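Local coordinates for encapsidation protein (Lactococcus phage asccphi28, PDB 7JQP), which probably serves as the ATPase of a viral DNA packaging motor, using ATP hydrolysis to drive the phage genome into the capsid, at residues A[59-71]-A[111-125]. Sequence-based numbering, arbitrary orientation.
Sequences VEIDELEKNNFIT and NKIFFDDRCIVYFIA
Phe-123 is the hub where 59-71 comes down on the hairpin 111-125, and the aliphatic part of Lys-66 lies across one face of its ring. The CH-pi contact is well centred: Lys-66 CD stands 3.6 Å from the centroid of the Phe-123 ring, only 8° off its normal. Val-121 CG1, from the same strand, lies over the rim of the opposite face. Bends at chi2 and chi4 let the lysine chain follow the ring and then turn its ammonium back to its own segment, where Lys-66 NZ bonds to Ile-61 O at 2.9 Å. That nitrogen sits above the carbonyl plane, while Leu-64 N bonds to the same oxygen from the other face, so two donors grip this oxygen from opposite faces of its plane. Any cation-pi attraction to Phe-123 is long and weak.

Aromatic contact continues with Phe-69. The edge of Phe-123 meets the face of Phe-69 in a T-shaped pair, centroids 5.1 Å apart and planes at 78°; Phe-69 gets there with CG anti to its backbone N (chi1 -165°).

Aliphatic groups fill in around the rings. Ile-61 CG2 packs on Phe-123 CB, and Val-121 CG1 touches Phe-69 CE2. Phe-69 CB meets Ile-113 CD1 at 3.6 Å. Farther along, Ile-70 CD1 meets Ile-120 CD1 at 3.8 Å. Ile-120 and Val-121 both face Ile-113 in a classic beta bulge, which sets Val-121 toward 59-71, while Ile-120 reaches Ile-70 through its CD1.

The hairpin joins the antiparallel strands to the parallel part of the large sheet of this ASCE ATPase, with 102-109 beside 112-115 and 50-55 beside 118-125. Tyr-53 of strand 50-55 pairs edge-to-face with Phe-69, Thr-37 of helix 32-46 touches it, and Thr-71 caps helix 72-79.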
loop_
_atom_site.group_PDB
_atom_site.type_symbol
_atom_site.label_atom_id
_atom_site.label_comp_id
_atom_site.label_asym_id
_atom_site.label_seq_id
_atom_site.Cartn_x
_atom_site.Cartn_y
_atom_site.Cartn_z
ATOM N N VAL A 59 -7.404 -2.193 9.809
ATOM C CA VAL A 59 -8.113 -2.686 8.633
ATOM C C VAL A 59 -9.589 -2.890 8.947
ATOM O O VAL A 59 -10.459 -2.660 8.097
ATOM C CB VAL A 59 -7.463 -3.987 8.123
ATOM C CG1 VAL A 59 -6.002 -3.751 7.769
ATOM C CG2 VAL A 59 -7.598 -5.093 9.164
ATOM N N GLU A 60 -9.899 -3.318 10.173
ATOM C CA GLU A 60 -11.294 -3.514 10.553
ATOM C C GLU A 60 -12.097 -2.227 10.415
ATOM O O GLU A 60 -13.278 -2.262 10.049
ATOM C CB GLU A 60 -11.375 -4.042 11.986
ATOM C CG GLU A 60 -10.469 -5.239 12.235
ATOM C CD GLU A 60 -10.946 -6.121 13.370
ATOM O OE1 GLU A 60 -12.093 -6.613 13.306
ATOM O OE2 GLU A 60 -10.166 -6.333 14.321
ATOM N N ILE A 61 -11.469 -1.084 10.676
ATOM C CA ILE A 61 -12.147 0.202 10.543
ATOM C C ILE A 61 -12.003 0.767 9.138
ATOM O O ILE A 61 -12.954 1.333 8.594
ATOM C CB ILE A 61 -11.614 1.183 11.609
ATOM C CG1 ILE A 61 -12.161 0.751 12.974
ATOM C CG2 ILE A 61 -11.989 2.618 11.278
ATOM C CD1 ILE A 61 -11.786 1.647 14.098
ATOM N N ASP A 62 -10.821 0.640 8.537
ATOM C CA ASP A 62 -10.631 1.167 7.191
ATOM C C ASP A 62 -11.598 0.513 6.213
ATOM O O ASP A 62 -12.153 1.185 5.333
ATOM C CB ASP A 62 -9.183 0.965 6.751
ATOM C CG ASP A 62 -8.220 1.894 7.472
ATOM O OD1 ASP A 62 -8.686 2.837 8.147
ATOM O OD2 ASP A 62 -6.994 1.685 7.361
ATOM N N GLU A 63 -11.824 -0.792 6.358
ATOM C CA GLU A 63 -12.788 -1.501 5.530
ATOM C C GLU A 63 -14.226 -1.298 5.989
ATOM O O GLU A 63 -15.147 -1.625 5.236
ATOM C CB GLU A 63 -12.465 -2.998 5.516
ATOM C CG GLU A 63 -11.242 -3.371 4.690
ATOM C CD GLU A 63 -10.884 -4.843 4.813
ATOM O OE1 GLU A 63 -11.636 -5.587 5.477
ATOM O OE2 GLU A 63 -9.848 -5.254 4.248
ATOM N N LEU A 64 -14.440 -0.764 7.188
ATOM C CA LEU A 64 -15.792 -0.563 7.693
ATOM C C LEU A 64 -16.503 0.536 6.914
ATOM O O LEU A 64 -15.893 1.534 6.517
ATOM C CB LEU A 64 -15.746 -0.209 9.178
ATOM C CG LEU A 64 -17.083 0.095 9.851
ATOM C CD1 LEU A 64 -17.954 -1.147 9.918
ATOM C CD2 LEU A 64 -16.857 0.673 11.241
ATOM N N GLU A 65 -17.806 0.340 6.689
ATOM C CA GLU A 65 -18.640 1.322 5.995
ATOM C C GLU A 65 -19.312 2.202 7.041
ATOM O O GLU A 65 -20.365 1.868 7.582
ATOM C CB GLU A 65 -19.682 0.632 5.127
ATOM C CG GLU A 65 -19.111 -0.110 3.936
ATOM C CD GLU A 65 -18.653 0.805 2.824
ATOM O OE1 GLU A 65 -19.296 1.849 2.587
ATOM O OE2 GLU A 65 -17.631 0.474 2.185
ATOM N N LYS A 66 -18.697 3.354 7.342
ATOM C CA LYS A 66 -19.257 4.228 8.372
ATOM C C LYS A 66 -20.633 4.748 7.975
ATOM O O LYS A 66 -21.481 4.987 8.845
ATOM C CB LYS A 66 -18.313 5.391 8.695
ATOM C CG LYS A 66 -16.840 5.065 8.514
ATOM C CD LYS A 66 -16.460 3.903 9.423
ATOM C CE LYS A 66 -14.976 3.854 9.728
ATOM N NZ LYS A 66 -14.112 4.029 8.531
ATOM N N ASN A 67 -20.869 4.941 6.674
ATOM C CA ASN A 67 -22.142 5.494 6.226
ATOM C C ASN A 67 -23.311 4.629 6.687
ATOM O O ASN A 67 -24.389 5.145 7.005
ATOM C CB ASN A 67 -22.153 5.625 4.703
ATOM C CG ASN A 67 -20.981 6.428 4.179
ATOM O OD1 ASN A 67 -20.599 7.445 4.756
ATOM N ND2 ASN A 67 -20.396 5.966 3.081
ATOM N N ASN A 68 -23.124 3.307 6.718
ATOM C CA ASN A 68 -24.191 2.395 7.106
ATOM C C ASN A 68 -24.146 2.034 8.587
ATOM O O ASN A 68 -24.860 1.121 9.016
ATOM C CB ASN A 68 -24.151 1.110 6.272
ATOM C CG ASN A 68 -24.232 1.379 4.784
ATOM O OD1 ASN A 68 -24.437 2.513 4.359
ATOM N ND2 ASN A 68 -24.170 0.316 3.987
ATOM N N PHE A 69 -23.318 2.727 9.373
ATOM C CA PHE A 69 -23.300 2.506 10.815
ATOM C C PHE A 69 -24.657 2.839 11.420
ATOM O O PHE A 69 -25.153 2.123 12.298
ATOM C CB PHE A 69 -22.197 3.357 11.444
ATOM C CG PHE A 69 -21.836 2.960 12.849
ATOM C CD1 PHE A 69 -21.181 1.765 13.094
ATOM C CD2 PHE A 69 -22.140 3.782 13.920
ATOM C CE1 PHE A 69 -20.835 1.396 14.379
ATOM C CE2 PHE A 69 -21.802 3.415 15.209
ATOM C CZ PHE A 69 -21.147 2.222 15.438
ATOM N N ILE A 70 -25.274 3.921 10.948
ATOM C CA ILE A 70 -26.644 4.296 11.280
ATOM C C ILE A 70 -27.472 4.137 10.011
ATOM O O ILE A 70 -27.122 4.698 8.966
ATOM C CB ILE A 70 -26.700 5.748 11.785
ATOM C CG1 ILE A 70 -25.838 5.918 13.039
ATOM C CG2 ILE A 70 -28.151 6.135 12.071
ATOM C CD1 ILE A 70 -25.729 7.357 13.520
ATOM N N THR A 71 -28.560 3.376 10.096
ATOM C CA THR A 71 -29.359 3.023 8.930
ATOM C C THR A 71 -30.777 3.558 9.076
ATOM O O THR A 71 -31.240 3.851 10.182
ATOM C CB THR A 71 -29.395 1.504 8.714
ATOM O OG1 THR A 71 -29.767 0.850 9.934
ATOM C CG2 THR A 71 -28.033 0.994 8.260
ATOM N N ASN A 111 -13.154 9.152 9.909
ATOM C CA ASN A 111 -13.385 8.242 11.018
ATOM C C ASN A 111 -14.407 8.777 12.010
ATOM O O ASN A 111 -14.440 8.319 13.158
ATOM C CB ASN A 111 -12.048 7.973 11.715
ATOM C CG ASN A 111 -11.226 6.898 11.022
ATOM O OD1 ASN A 111 -11.603 6.395 9.964
ATOM N ND2 ASN A 111 -10.045 6.618 11.567
ATOM N N LYS A 112 -15.243 9.727 11.594
ATOM C CA LYS A 112 -16.234 10.324 12.474
ATOM C C LYS A 112 -17.599 10.309 11.801
ATOM O O LYS A 112 -17.706 10.354 10.573
ATOM C CB LYS A 112 -15.856 11.770 12.827
ATOM C CG LYS A 112 -14.502 11.910 13.505
ATOM C CD LYS A 112 -14.231 13.349 13.913
ATOM C CE LYS A 112 -12.866 13.487 14.570
ATOM N NZ LYS A 112 -12.625 14.866 15.080
ATOM N N ILE A 113 -18.643 10.265 12.622
ATOM C CA ILE A 113 -20.021 10.434 12.180
ATOM C C ILE A 113 -20.566 11.663 12.891
ATOM O O ILE A 113 -20.415 11.791 14.112
ATOM C CB ILE A 113 -20.876 9.198 12.503
ATOM C CG1 ILE A 113 -20.490 8.025 11.603
ATOM C CG2 ILE A 113 -22.353 9.539 12.323
ATOM C CD1 ILE A 113 -21.167 6.723 11.984
ATOM N N PHE A 114 -21.188 12.565 12.139
ATOM C CA PHE A 114 -21.668 13.828 12.681
ATOM C C PHE A 114 -23.189 13.856 12.618
ATOM O O PHE A 114 -23.781 13.506 11.592
ATOM C CB PHE A 114 -21.084 15.012 11.912
ATOM C CG PHE A 114 -19.586 15.077 11.949
ATOM C CD1 PHE A 114 -18.835 14.379 11.020
ATOM C CD2 PHE A 114 -18.927 15.813 12.919
ATOM C CE1 PHE A 114 -17.455 14.426 11.043
ATOM C CE2 PHE A 114 -17.543 15.860 12.951
ATOM C CZ PHE A 114 -16.807 15.166 12.011
ATOM N N PHE A 115 -23.811 14.278 13.715
ATOM C CA PHE A 115 -25.257 14.447 13.811
ATOM C C PHE A 115 -25.537 15.920 14.074
ATOM O O PHE A 115 -25.195 16.439 15.143
ATOM C CB PHE A 115 -25.831 13.569 14.921
ATOM C CG PHE A 115 -27.273 13.839 15.232
ATOM C CD1 PHE A 115 -28.278 13.208 14.523
ATOM C CD2 PHE A 115 -27.624 14.718 16.244
ATOM C CE1 PHE A 115 -29.604 13.448 14.811
ATOM C CE2 PHE A 115 -28.951 14.963 16.535
ATOM C CZ PHE A 115 -29.941 14.327 15.816
ATOM N N ASP A 116 -26.140 16.600 13.098
ATOM C CA ASP A 116 -26.450 18.025 13.234
ATOM C C ASP A 116 -25.184 18.813 13.557
ATOM O O ASP A 116 -25.155 19.647 14.464
ATOM C CB ASP A 116 -27.524 18.219 14.304
ATOM C CG ASP A 116 -28.912 17.904 13.789
ATOM O OD1 ASP A 116 -29.007 17.152 12.797
ATOM O OD2 ASP A 116 -29.901 18.312 14.432
ATOM N N ASP A 117 -24.122 18.531 12.801
ATOM C CA ASP A 117 -22.836 19.213 12.915
ATOM C C ASP A 117 -22.111 18.902 14.216
ATOM O O ASP A 117 -21.199 19.638 14.605
ATOM C CB ASP A 117 -23.002 20.732 12.771
ATOM C CG ASP A 117 -23.300 21.163 11.348
ATOM O OD1 ASP A 117 -23.199 20.314 10.438
ATOM O OD2 ASP A 117 -23.662 22.341 11.143
ATOM N N ARG A 118 -22.474 17.813 14.889
ATOM C CA ARG A 118 -21.814 17.406 16.123
ATOM C C ARG A 118 -21.426 15.940 16.018
ATOM O O ARG A 118 -22.281 15.085 15.765
ATOM C CB ARG A 118 -22.715 17.630 17.341
ATOM C CG ARG A 118 -22.064 17.242 18.662
ATOM C CD ARG A 118 -22.984 17.531 19.835
ATOM N NE ARG A 118 -24.303 16.937 19.636
ATOM C CZ ARG A 118 -24.647 15.712 20.024
ATOM N NH1 ARG A 118 -23.772 14.932 20.645
ATOM N NH2 ARG A 118 -25.874 15.269 19.789
ATOM N N CYS A 119 -20.145 15.652 16.226
ATOM C CA CYS A 119 -19.668 14.279 16.153
ATOM C C CYS A 119 -20.330 13.435 17.233
ATOM O O CYS A 119 -20.291 13.778 18.418
ATOM C CB CYS A 119 -18.150 14.238 16.317
ATOM S SG CYS A 119 -17.450 12.576 16.280
ATOM N N ILE A 120 -20.934 12.326 16.815
ATOM C CA ILE A 120 -21.587 11.415 17.744
ATOM C C ILE A 120 -20.924 10.048 17.794
ATOM O O ILE A 120 -21.154 9.303 18.759
ATOM C CB ILE A 120 -23.085 11.259 17.405
ATOM C CG1 ILE A 120 -23.256 10.929 15.920
ATOM C CG2 ILE A 120 -23.846 12.523 17.774
ATOM C CD1 ILE A 120 -24.584 10.282 15.585
ATOM N N VAL A 121 -20.113 9.682 16.807
ATOM C CA VAL A 121 -19.412 8.404 16.805
ATOM C C VAL A 121 -17.970 8.625 16.376
ATOM O O VAL A 121 -17.697 9.349 15.414
ATOM C CB VAL A 121 -20.107 7.379 15.886
ATOM C CG1 VAL A 121 -19.381 6.044 15.936
ATOM C CG2 VAL A 121 -21.563 7.199 16.302
ATOM N N TYR A 122 -17.050 8.000 17.109
ATOM C CA TYR A 122 -15.632 7.994 16.790
ATOM C C TYR A 122 -15.220 6.561 16.481
ATOM O O TYR A 122 -15.616 5.629 17.190
ATOM C CB TYR A 122 -14.749 8.492 17.945
ATOM C CG TYR A 122 -14.905 9.929 18.384
ATOM C CD1 TYR A 122 -15.924 10.306 19.244
ATOM C CD2 TYR A 122 -13.989 10.899 17.989
ATOM C CE1 TYR A 122 -16.052 11.615 19.668
ATOM C CE2 TYR A 122 -14.108 12.209 18.408
ATOM C CZ TYR A 122 -15.139 12.562 19.249
ATOM O OH TYR A 122 -15.259 13.868 19.669
ATOM N N PHE A 123 -14.428 6.380 15.433
ATOM C CA PHE A 123 -13.877 5.080 15.077
ATOM C C PHE A 123 -12.396 5.062 15.425
ATOM O O PHE A 123 -11.638 5.931 14.982
ATOM C CB PHE A 123 -14.112 4.789 13.594
ATOM C CG PHE A 123 -15.571 4.649 13.238
ATOM C CD1 PHE A 123 -16.224 3.436 13.383
ATOM C CD2 PHE A 123 -16.293 5.739 12.778
ATOM C CE1 PHE A 123 -17.564 3.310 13.066
ATOM C CE2 PHE A 123 -17.634 5.617 12.460
ATOM C CZ PHE A 123 -18.270 4.400 12.606
ATOM N N ILE A 124 -11.999 4.081 16.238
ATOM C CA ILE A 124 -10.641 3.955 16.745
ATOM C C ILE A 124 -10.186 2.511 16.628
ATOM O O ILE A 124 -10.976 1.575 16.772
ATOM C CB ILE A 124 -10.535 4.382 18.226
ATOM C CG1 ILE A 124 -11.159 5.745 18.458
ATOM C CG2 ILE A 124 -9.089 4.306 18.717
ATOM C CD1 ILE A 124 -11.281 6.048 19.916
ATOM N N ALA A 125 -8.885 2.338 16.437
ATOM C CA ALA A 125 -8.271 1.024 16.341
ATOM C C ALA A 125 -7.310 0.844 17.505
ATOM O O ALA A 125 -6.480 1.718 17.774
ATOM C CB ALA A 125 -7.535 0.863 15.008
#